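Local coordinates for protein endo-beta-1,2-glucanase (Talaromyces funiculosus, PDB 6IMV) that hydrolyses beta-1,2-glucan as an endo-acting glycoside hydrolase and holds glucose units of bound sophorose in its substrate pocket, at residues A[219-224]-A[235-240]; A[382-387]-A[436-441]. One frame throughout, in Å; residues are numbered along the deposited sequence.

Contact 1: A[219-224]-A[235-240]; sequences AVTDIK and QTYACE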
ATOM      1  N   ALA A 219      -4.572  -4.878  17.221  1.00 15.24           N
ATOM      2  CA  ALA A 219      -3.604  -4.556  16.182  1.00 14.58           C
ATOM      3  C   ALA A 219      -2.756  -5.800  15.893  1.00 14.83           C
ATOM      4  O   ALA A 219      -2.512  -6.156  14.717  1.00 14.52           O
ATOM      5  CB  ALA A 219      -2.759  -3.376  16.599  1.00 14.80           C
ATOM      6  N   VAL A 220      -2.329  -6.469  16.971  1.00 14.03           N
ATOM      7  CA  VAL A 220      -1.615  -7.739  16.883  1.00 14.80           C
ATOM      8  C   VAL A 220      -2.256  -8.717  17.865  1.00 14.73           C
ATOM      9  O   VAL A 220      -2.424  -8.395  19.031  1.00 15.30           O
ATOM     10  CB  VAL A 220      -0.111  -7.574  17.169  1.00 14.95           C
ATOM     11  CG1 VAL A 220       0.618  -8.909  17.145  1.00 15.18           C
ATOM     12  CG2 VAL A 220       0.543  -6.594  16.209  1.00 15.16           C
ATOM     13  N   THR A 221      -2.631  -9.898  17.365  1.00 14.87           N
ATOM     14  CA  THR A 221      -3.152 -10.965  18.200  1.00 14.66           C
ATOM     15  C   THR A 221      -2.023 -11.954  18.510  1.00 14.91           C
ATOM     16  O   THR A 221      -1.304 -12.395  17.608  1.00 14.98           O
ATOM     17  CB  THR A 221      -4.346 -11.659  17.549  1.00 14.38           C
ATOM     18  OG1 THR A 221      -5.441 -10.747  17.571  1.00 13.85           O
ATOM     19  CG2 THR A 221      -4.738 -12.945  18.246  1.00 14.73           C
ATOM     20  N   ASP A 222      -1.880 -12.263  19.804  1.00 15.24           N
ATOM     21  CA  ASP A 222      -1.002 -13.303  20.309  1.00 15.59           C
ATOM     22  C   ASP A 222      -1.792 -14.613  20.366  1.00 15.62           C
ATOM     23  O   ASP A 222      -2.905 -14.666  20.923  1.00 15.89           O
ATOM     24  CB  ASP A 222      -0.449 -12.915  21.684  1.00 15.80           C
ATOM     25  CG  ASP A 222       0.480 -11.715  21.622  1.00 15.62           C
ATOM     26  OD1 ASP A 222       1.118 -11.507  20.573  1.00 15.55           O
ATOM     27  OD2 ASP A 222       0.535 -10.981  22.610  1.00 16.16           O
ATOM     28  N   ILE A 223      -1.213 -15.642  19.745  1.00 15.74           N
ATOM     29  CA  ILE A 223      -1.781 -16.972  19.603  1.00 16.09           C
ATOM     30  C   ILE A 223      -1.052 -17.887  20.593  1.00 16.13           C
ATOM     31  O   ILE A 223       0.156 -17.870  20.640  1.00 15.80           O
ATOM     32  CB  ILE A 223      -1.616 -17.469  18.152  1.00 15.90           C
ATOM     33  CG1 ILE A 223      -2.098 -16.438  17.130  1.00 15.95           C
ATOM     34  CG2 ILE A 223      -2.286 -18.824  17.964  1.00 16.15           C
ATOM     35  CD1 ILE A 223      -1.762 -16.799  15.702  1.00 16.04           C
ATOM     36  N   LYS A 224      -1.786 -18.679  21.372  1.00 17.40           N
ATOM     37  CA  LYS A 224      -1.139 -19.585  22.313  1.00 18.51           C
ATOM     38  C   LYS A 224      -0.163 -20.490  21.554  1.00 16.99           C
ATOM     39  O   LYS A 224       0.989 -20.585  21.913  1.00 16.07           O
ATOM     40  CB  LYS A 224      -2.144 -20.453  23.073  1.00 21.33           C
ATOM     41  CG  LYS A 224      -1.506 -21.403  24.083  1.00 23.64           C
ATOM     42  CD  LYS A 224      -0.683 -20.668  25.120  1.00 26.94           C
ATOM     43  CE  LYS A 224      -0.286 -21.533  26.300  1.00 29.98           C
ATOM     44  NZ  LYS A 224      -1.375 -21.592  27.299  1.00 31.95           N
ATOM     45  N   GLN A 235      -6.340 -23.782  22.582  1.00 15.92           N
ATOM     46  CA  GLN A 235      -5.958 -22.595  21.820  1.00 15.88           C
ATOM     47  C   GLN A 235      -6.562 -21.361  22.501  1.00 16.28           C
ATOM     48  O   GLN A 235      -7.690 -21.417  22.987  1.00 16.59           O
ATOM     49  CB  GLN A 235      -6.447 -22.699  20.375  1.00 15.41           C
ATOM     50  CG  GLN A 235      -6.031 -21.527  19.496  1.00 14.71           C
ATOM     51  CD  GLN A 235      -4.550 -21.547  19.234  1.00 14.22           C
ATOM     52  OE1 GLN A 235      -3.750 -21.115  20.065  1.00 13.01           O
ATOM     53  NE2 GLN A 235      -4.182 -22.064  18.068  1.00 13.26           N
ATOM     54  N   THR A 236      -5.803 -20.263  22.536  1.00 16.61           N
ATOM     55  CA  THR A 236      -6.325 -18.969  22.975  1.00 16.98           C
ATOM     56  C   THR A 236      -5.775 -17.864  22.066  1.00 16.83           C
ATOM     57  O   THR A 236      -4.707 -18.010  21.434  1.00 15.62           O
ATOM     58  CB  THR A 236      -5.975 -18.646  24.436  1.00 17.44           C
ATOM     59  OG1 THR A 236      -4.577 -18.377  24.481  1.00 18.49           O
ATOM     60  CG2 THR A 236      -6.327 -19.752  25.406  1.00 18.17           C
ATOM     61  N   TYR A 237      -6.523 -16.758  22.030  1.00 16.43           N
ATOM     62  CA  TYR A 237      -6.136 -15.533  21.337  1.00 16.01           C
ATOM     63  C   TYR A 237      -6.299 -14.356  22.305  1.00 15.91           C
ATOM     64  O   TYR A 237      -7.266 -14.285  23.029  1.00 16.87           O
ATOM     65  CB  TYR A 237      -6.979 -15.379  20.073  1.00 15.85           C
ATOM     66  CG  TYR A 237      -6.836 -16.523  19.096  1.00 15.42           C
ATOM     67  CD1 TYR A 237      -5.791 -16.553  18.185  1.00 14.63           C
ATOM     68  CD2 TYR A 237      -7.727 -17.587  19.099  1.00 14.64           C
ATOM     69  CE1 TYR A 237      -5.643 -17.600  17.295  1.00 14.45           C
ATOM     70  CE2 TYR A 237      -7.581 -18.650  18.222  1.00 14.71           C
ATOM     71  CZ  TYR A 237      -6.540 -18.652  17.307  1.00 14.59           C
ATOM     72  OH  TYR A 237      -6.382 -19.695  16.425  1.00 14.75           O
ATOM     73  N   ALA A 238      -5.321 -13.456  22.336  1.00 16.29           N
ATOM     74  CA  ALA A 238      -5.420 -12.252  23.123  1.00 16.19           C
ATOM     75  C   ALA A 238      -4.724 -11.113  22.382  1.00 16.44           C
ATOM     76  O   ALA A 238      -3.753 -11.337  21.664  1.00 16.25           O
ATOM     77  CB  ALA A 238      -4.807 -12.488  24.483  1.00 16.91           C
ATOM     78  N   CYS A 239      -5.231  -9.891  22.553  1.00 16.84           N
ATOM     79  CA  CYS A 239      -4.556  -8.722  21.988  1.00 17.30           C
ATOM     80  C   CYS A 239      -3.179  -8.570  22.628  1.00 17.22           C
ATOM     81  O   CYS A 239      -3.016  -8.796  23.820  1.00 17.42           O
ATOM     82  CB  CYS A 239      -5.335  -7.432  22.203  1.00 16.83           C
ATOM     83  SG  CYS A 239      -6.954  -7.438  21.397  1.00 17.22           S
ATOM     84  N   GLU A 240      -2.202  -8.182  21.812  1.00 17.19           N
ATOM     85  CA  GLU A 240      -0.888  -7.860  22.282  1.00 18.33           C
ATOM     86  C   GLU A 240      -0.925  -6.447  22.868  1.00 19.36           C
ATOM     87  O   GLU A 240      -1.176  -5.476  22.154  1.00 20.21           O
ATOM     88  CB  GLU A 240       0.128  -7.976  21.151  1.00 18.39           C
ATOM     89  CG  GLU A 240       1.551  -7.931  21.631  1.00 18.92           C
ATOM     90  CD  GLU A 240       2.552  -8.319  20.564  1.00 20.13           C
ATOM     91  OE1 GLU A 240       2.756  -9.529  20.331  1.00 21.30           O
ATOM     92  OE2 GLU A 240       3.076  -7.422  19.941  1.00 19.95           O
TER
HETATM   93  O   HOH W   1      -2.231  -5.176  19.684  1.00 15.46           O
HETATM   94  O   HOH W   2      -3.057 -16.018  23.472  1.00 23.02           O
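I223 and Y237 form a tightly packed part of this contact: their side chains run side by side, with CG2 of I223 3.6 Å from CE1 of Y237. In Y237, chi1 of -59° sets CG beside the backbone N; CG2 of T221 meets the ring edge near its plane, 3.8 Å from CD1 of Y237. Outside the pair, I209 of helix 186-210 touches Y237 and takes a hydrogen bond from T221 OG1, while Y237 OH bonds to G136 O.

On the other face D222 and E240 are also close. They cross at about a right angle, and OD1 of D222 lies only 2.6 Å from OE1 of E240, close enough that one carboxyl group probably carries a proton; R160 forms a salt bridge to that same OE1. The solvent side is at exposed A238, T236 and K224, where one water spans D222 O and T236 OG1.

Four backbone bonds tie the strands, among them D222 N to A238 O at 2.8 Å. With strand 160-162 on the far side of 220-223, this is an antiparallel three-stranded sheet with 237-239 at its edge; the C218-C239 disulfide links the start of 220-223 to the end of 237-239.

Contact 2: A[382-387]-A[436-441]; sequences TPYSVF and KVSTVN
Y384 meets S438 and T439 where a 3-10 turn comes up against a helix in the protein interior. The turn starts at T382, whose carbonyl oxygen takes two bonds from S385: one from OG at 2.7 Å, nearly straight on to the carbonyl, and a longer one from the backbone N. P383 follows and turns its ring to W401 of helix 394-405.

Y384 carries much of the contact. Its CA sits 3.3 Å from OG1 of T439, and both hydroxyls come up to CB of Y384 from the helix side, S438 OG at 3.4 Å. S438 OG also comes within 3.3 Å of CD2 of Y384, approaching the ring obliquely. That hydroxyl lies between the backbone N and the carbonyl carbon of S438 (chi1 49°). It is hydrogen-bonded to D434 O within its own helix, and its approach to the Y384 ring is a van der Waals contact. At the far end of the ring, Y384 OH bonds to S346 O.

V386 adds a light methyl contact, CG2 to CG2 of T439 at 4.1 Å, and its side chain also touches W400 and M404. F387 then opens helix 387-392. Its CB lies 3.9 Å from CA of T439, and its CD2 reaches CB of S438 at 4.1 Å.

No hydrogen bond crosses between the segments; consistent with the small side chains of S438 and T439, the CA atoms of F387 and T439 are 4.7 Å apart. The arrangement is a buried 3-10 turn leading into a helix and packed on helix 433-443, whose early residue D434 lines the glucose pocket.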
ATOM      1  N   THR A 382      10.649  10.009  -0.479  1.00 10.96           N
ATOM      2  CA  THR A 382      10.421   8.803  -1.275  1.00 10.56           C
ATOM      3  C   THR A 382       9.392   9.062  -2.372  1.00 10.44           C
ATOM      4  O   THR A 382       8.372   9.711  -2.144  1.00  9.92           O
ATOM      5  CB  THR A 382      10.004   7.618  -0.395  1.00 10.50           C
ATOM      6  OG1 THR A 382       9.731   6.491  -1.230  1.00 10.51           O
ATOM      7  CG2 THR A 382       8.789   7.909   0.460  1.00 10.39           C
ATOM      8  N   PRO A 383       9.611   8.514  -3.590  1.00 10.79           N
ATOM      9  CA  PRO A 383       8.633   8.633  -4.673  1.00 10.98           C
ATOM     10  C   PRO A 383       7.207   8.160  -4.337  1.00 10.74           C
ATOM     11  O   PRO A 383       6.254   8.745  -4.842  1.00 10.84           O
ATOM     12  CB  PRO A 383       9.250   7.768  -5.785  1.00 11.08           C
ATOM     13  CG  PRO A 383      10.739   7.860  -5.524  1.00 11.20           C
ATOM     14  CD  PRO A 383      10.837   7.817  -4.016  1.00 10.98           C
ATOM     15  N   TYR A 384       7.051   7.131  -3.494  1.00 10.87           N
ATOM     16  CA  TYR A 384       5.709   6.558  -3.254  1.00 10.87           C
ATOM     17  C   TYR A 384       4.827   7.516  -2.439  1.00 11.33           C
ATOM     18  O   TYR A 384       3.602   7.323  -2.386  1.00 11.68           O
ATOM     19  CB  TYR A 384       5.805   5.161  -2.643  1.00 10.99           C
ATOM     20  CG  TYR A 384       5.635   5.037  -1.153  1.00 11.13           C
ATOM     21  CD1 TYR A 384       6.724   5.133  -0.299  1.00 11.15           C
ATOM     22  CD2 TYR A 384       4.406   4.735  -0.594  1.00 11.24           C
ATOM     23  CE1 TYR A 384       6.589   4.967   1.070  1.00 10.95           C
ATOM     24  CE2 TYR A 384       4.250   4.579   0.778  1.00 11.30           C
ATOM     25  CZ  TYR A 384       5.346   4.693   1.617  1.00 11.48           C
ATOM     26  OH  TYR A 384       5.198   4.533   2.972  1.00 11.80           O
ATOM     27  N   SER A 385       5.429   8.548  -1.830  1.00 11.12           N
ATOM     28  CA  SER A 385       4.695   9.628  -1.166  1.00 11.37           C
ATOM     29  C   SER A 385       3.642  10.258  -2.092  1.00 11.17           C
ATOM     30  O   SER A 385       2.675  10.847  -1.615  1.00 11.34           O
ATOM     31  CB  SER A 385       5.629  10.683  -0.630  1.00 11.67           C
ATOM     32  OG  SER A 385       6.321  11.346  -1.685  1.00 12.16           O
ATOM     33  N   VAL A 386       3.822  10.127  -3.408  1.00 10.97           N
ATOM     34  CA  VAL A 386       2.919  10.730  -4.398  1.00 11.34           C
ATOM     35  C   VAL A 386       1.659   9.876  -4.630  1.00 11.51           C
ATOM     36  O   VAL A 386       0.763  10.338  -5.320  1.00 11.97           O
ATOM     37  CB  VAL A 386       3.622  10.959  -5.749  1.00 11.27           C
ATOM     38  CG1 VAL A 386       4.964  11.651  -5.591  1.00 11.44           C
ATOM     39  CG2 VAL A 386       3.760   9.666  -6.542  1.00 11.20           C
ATOM     40  N   PHE A 387       1.588   8.639  -4.126  1.00 11.59           N
ATOM     41  CA  PHE A 387       0.493   7.749  -4.561  1.00 12.03           C
ATOM     42  C   PHE A 387      -0.873   8.382  -4.269  1.00 11.69           C
ATOM     43  O   PHE A 387      -1.739   8.339  -5.137  1.00 11.80           O
ATOM     44  CB  PHE A 387       0.665   6.313  -4.048  1.00 11.73           C
ATOM     45  CG  PHE A 387       0.069   5.990  -2.706  1.00 12.08           C
ATOM     46  CD1 PHE A 387      -1.299   5.839  -2.551  1.00 12.41           C
ATOM     47  CD2 PHE A 387       0.887   5.779  -1.605  1.00 12.28           C
ATOM     48  CE1 PHE A 387      -1.840   5.527  -1.314  1.00 12.34           C
ATOM     49  CE2 PHE A 387       0.343   5.472  -0.368  1.00 12.45           C
ATOM     50  CZ  PHE A 387      -1.018   5.331  -0.227  1.00 12.65           C
ATOM     51  N   LYS A 436       7.152   1.276  -4.321  1.00 11.51           N
ATOM     52  CA  LYS A 436       7.139   1.234  -5.792  1.00 11.16           C
ATOM     53  C   LYS A 436       5.753   0.892  -6.349  1.00 11.34           C
ATOM     54  O   LYS A 436       5.257   1.574  -7.256  1.00 11.05           O
ATOM     55  CB  LYS A 436       8.161   0.210  -6.276  1.00 10.94           C
ATOM     56  CG  LYS A 436       9.612   0.599  -6.049  1.00 10.79           C
ATOM     57  CD  LYS A 436      10.579  -0.530  -6.347  1.00 10.88           C
ATOM     58  CE  LYS A 436      10.610  -0.948  -7.798  1.00 10.72           C
ATOM     59  NZ  LYS A 436      10.911   0.208  -8.676  1.00 10.88           N
ATOM     60  N   VAL A 437       5.161  -0.190  -5.847  1.00 11.29           N
ATOM     61  CA  VAL A 437       3.960  -0.760  -6.443  1.00 11.55           C
ATOM     62  C   VAL A 437       2.708  -0.161  -5.791  1.00 11.43           C
ATOM     63  O   VAL A 437       1.608  -0.330  -6.329  1.00 11.79           O
ATOM     64  CB  VAL A 437       3.990  -2.299  -6.385  1.00 11.88           C
ATOM     65  CG1 VAL A 437       2.762  -2.929  -7.035  1.00 12.43           C
ATOM     66  CG2 VAL A 437       5.259  -2.828  -7.018  1.00 12.13           C
ATOM     67  N   SER A 438       2.870   0.556  -4.666  1.00 10.90           N
ATOM     68  CA  SER A 438       1.813   1.439  -4.147  1.00 10.64           C
ATOM     69  C   SER A 438       1.454   2.488  -5.219  1.00 10.52           C
ATOM     70  O   SER A 438       0.286   2.718  -5.530  1.00 10.08           O
ATOM     71  CB  SER A 438       2.244   2.106  -2.863  1.00 10.29           C
ATOM     72  OG  SER A 438       3.541   2.674  -3.020  1.00 10.14           O
ATOM     73  N   THR A 439       2.491   3.115  -5.785  1.00 10.18           N
ATOM     74  CA  THR A 439       2.350   4.121  -6.814  1.00 10.45           C
ATOM     75  C   THR A 439       1.721   3.499  -8.066  1.00 10.23           C
ATOM     76  O   THR A 439       0.798   4.058  -8.641  1.00 10.09           O
ATOM     77  CB  THR A 439       3.692   4.778  -7.142  1.00 10.75           C
ATOM     78  OG1 THR A 439       4.237   5.240  -5.905  1.00 11.15           O
ATOM     79  CG2 THR A 439       3.547   5.918  -8.130  1.00 11.25           C
ATOM     80  N   VAL A 440       2.214   2.326  -8.459  1.00 10.53           N
ATOM     81  CA  VAL A 440       1.665   1.610  -9.606  1.00 10.79           C
ATOM     82  C   VAL A 440       0.157   1.417  -9.398  1.00 11.13           C
ATOM     83  O   VAL A 440      -0.636   1.732 -10.296  1.00 11.32           O
ATOM     84  CB  VAL A 440       2.393   0.280  -9.857  1.00 10.65           C
ATOM     85  CG1 VAL A 440       1.661  -0.577 -10.889  1.00 10.80           C
ATOM     86  CG2 VAL A 440       3.839   0.517 -10.269  1.00 10.64           C
ATOM     87  N   ASN A 441      -0.235   0.941  -8.212  1.00 11.10           N
ATOM     88  CA  ASN A 441      -1.645   0.648  -7.921  1.00 11.35           C
ATOM     89  C   ASN A 441      -2.477   1.939  -7.953  1.00 11.30           C
ATOM     90  O   ASN A 441      -3.630   1.917  -8.376  1.00 11.65           O
ATOM     91  CB  ASN A 441      -1.801  -0.153  -6.627  1.00 11.49           C
ATOM     92  CG  ASN A 441      -1.678  -1.639  -6.875  1.00 11.63           C
ATOM     93  OD1 ASN A 441      -2.390  -2.179  -7.723  1.00 12.56           O
ATOM     94  ND2 ASN A 441      -0.779  -2.305  -6.161  1.00 11.25           N
TER

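Contact 1 closes before contact 2 opens along the chain, and the two never touch: their centres are 32 Å apart and their nearest atoms about 18 Å. Contact 1 belongs to a small three-stranded antiparallel sheet at the periphery, 25 Å from the centre of the chain. Contact 2 lies deep, 8 Å from that centre, and joins the turn after strand 380-381 to helix 433-443, which follows strand 427-432; both strands belong to the larger antiparallel sheet. The two contacts share no helix or sheet. Contact 1 touches a bound glucose through V220, whereas in contact 2 Y384 stays about 7 Å from one, packed on the helix that carries D434 of the glucose pocket.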